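Local coordinates for protein 3,6-diketocamphane 1,6-monooxygenase (Pseudomonas putida, PDB 4UWM) that catalyses the FMNH2-dependent Baeyer-Villiger oxidation of a diketocamphane to its lactone in the bacterial breakdown of (-)-camphor, at residues G93-Q97 with D187-W191. Residues are numbered along the deposited sequence; the frame is centred on the assembly and turned at random.
Sequences GWLSQ and DFSPW
Both N-H groups of the Gln97 amide are spent on the irregular chain 187-191: NE2 donates to Asp187 O at 3.0 Å and to Ser189 O at 2.9 Å, each acceptor lying close to the amide plane. The Ser189 bond runs in the carbonyl plane, whereas the donor sits 35° off that of Asp187. An extended chain beyond CG carries the amide across to these carbonyls, which can only accept and so require the nitrogen to face them; a water donates to both Gln97 OE1 and Asp187 O. A leucine here would probably leave the carbonyls of Asp187 and Ser189 without their shared donor and the water without its glutamine acceptor. Within the loop, Asp187 OD1 takes the Ser189 N-H in an Asx turn and also accepts from Ser189 OG, at 2.7 Å. In this TIM-barrel flavoenzyme of the bacterial luciferase family, the contact fastens the excursion between strands 167-170 and 198-202 to barrel helix 85-98. Gly93 lets the backbones close in, its CA 3.2 Å from Phe188 O in a CA-H...O contact; any CB would strike that oxygen. Phe188 turns its edge to the face of the five-membered ring of Trp94, offset, with planes at 81°, and Ala47 of the second subunit packs on the phenylalanine. Further along, Trp191 N donates almost straight to Ser96 OG (2.9 Å), swung there by chi1 of 169°, anti to the serine's own nitrogen.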
# COMPACT_ATOMS: atom_id res chain seq x y z
N GLY A 93 -3.30 -3.35 -10.43
CA GLY A 93 -3.65 -2.55 -11.62
C GLY A 93 -3.47 -1.05 -11.41
O GLY A 93 -2.98 -0.33 -12.29
N TRP A 94 -3.88 -0.56 -10.24
CA TRP A 94 -3.83 0.86 -10.00
C TRP A 94 -2.36 1.31 -9.87
O TRP A 94 -1.99 2.35 -10.39
CB TRP A 94 -4.59 1.22 -8.69
CG TRP A 94 -4.75 2.71 -8.47
CD1 TRP A 94 -5.18 3.63 -9.39
CD2 TRP A 94 -4.49 3.45 -7.26
NE1 TRP A 94 -5.21 4.89 -8.83
CE2 TRP A 94 -4.79 4.81 -7.52
CE3 TRP A 94 -4.02 3.09 -5.98
CZ2 TRP A 94 -4.65 5.81 -6.56
CZ3 TRP A 94 -3.89 4.10 -5.00
CH2 TRP A 94 -4.21 5.44 -5.30
N LEU A 95 -1.57 0.52 -9.16
CA LEU A 95 -0.15 0.84 -8.95
C LEU A 95 0.61 0.77 -10.29
O LEU A 95 1.43 1.64 -10.57
CB LEU A 95 0.46 -0.10 -7.90
CG LEU A 95 1.95 0.16 -7.53
CD1 LEU A 95 2.17 1.63 -7.20
CD2 LEU A 95 2.36 -0.74 -6.35
N SER A 96 0.31 -0.24 -11.11
CA SER A 96 0.83 -0.34 -12.49
C SER A 96 0.49 0.93 -13.26
O SER A 96 1.37 1.48 -13.95
CB SER A 96 0.29 -1.59 -13.21
OG SER A 96 0.58 -1.53 -14.61
N GLN A 97 -0.75 1.42 -13.14
CA GLN A 97 -1.13 2.69 -13.76
C GLN A 97 -0.32 3.89 -13.26
O GLN A 97 0.07 4.75 -14.06
CB GLN A 97 -2.63 3.01 -13.61
CG GLN A 97 -3.58 2.16 -14.47
CD GLN A 97 -5.04 2.62 -14.38
OE1 GLN A 97 -5.32 3.79 -14.22
NE2 GLN A 97 -5.97 1.68 -14.46
N ASP A 187 -11.94 1.96 -13.98
CA ASP A 187 -11.01 1.09 -14.67
C ASP A 187 -9.69 1.05 -13.92
O ASP A 187 -8.89 1.96 -14.05
CB ASP A 187 -10.82 1.59 -16.11
CG ASP A 187 -9.91 0.71 -16.93
OD1 ASP A 187 -9.36 -0.31 -16.46
OD2 ASP A 187 -9.73 1.06 -18.10
N PHE A 188 -9.47 -0.01 -13.13
CA PHE A 188 -8.18 -0.24 -12.44
C PHE A 188 -7.38 -1.38 -13.06
O PHE A 188 -6.70 -2.12 -12.34
CB PHE A 188 -8.38 -0.42 -10.92
CG PHE A 188 -8.92 0.79 -10.24
CD1 PHE A 188 -8.21 2.00 -10.26
CD2 PHE A 188 -10.16 0.75 -9.57
CE1 PHE A 188 -8.72 3.13 -9.63
CE2 PHE A 188 -10.67 1.88 -8.95
CZ PHE A 188 -9.94 3.07 -8.98
N SER A 189 -7.51 -1.58 -14.38
CA SER A 189 -6.77 -2.63 -15.08
C SER A 189 -5.31 -2.15 -15.13
O SER A 189 -5.07 -0.96 -15.11
CB SER A 189 -7.31 -2.90 -16.51
OG SER A 189 -7.20 -1.74 -17.31
N PRO A 190 -4.34 -3.09 -15.21
CA PRO A 190 -2.93 -2.67 -15.25
C PRO A 190 -2.63 -1.90 -16.54
O PRO A 190 -3.45 -1.92 -17.47
CB PRO A 190 -2.16 -3.99 -15.18
CG PRO A 190 -3.14 -5.03 -14.76
CD PRO A 190 -4.47 -4.55 -15.26
N TRP A 191 -1.48 -1.23 -16.60
CA TRP A 191 -1.10 -0.36 -17.73
C TRP A 191 -1.33 -1.03 -19.09
O TRP A 191 -0.94 -2.18 -19.28
CB TRP A 191 0.37 0.02 -17.59
CG TRP A 191 0.85 1.09 -18.53
CD1 TRP A 191 1.75 0.94 -19.57
CD2 TRP A 191 0.50 2.48 -18.51
NE1 TRP A 191 1.96 2.14 -20.19
CE2 TRP A 191 1.21 3.11 -19.57
CE3 TRP A 191 -0.35 3.26 -17.71
CZ2 TRP A 191 1.11 4.48 -19.83
CZ3 TRP A 191 -0.46 4.63 -17.98
CH2 TRP A 191 0.28 5.23 -19.04
O HOH W 1 -7.72 4.69 -12.90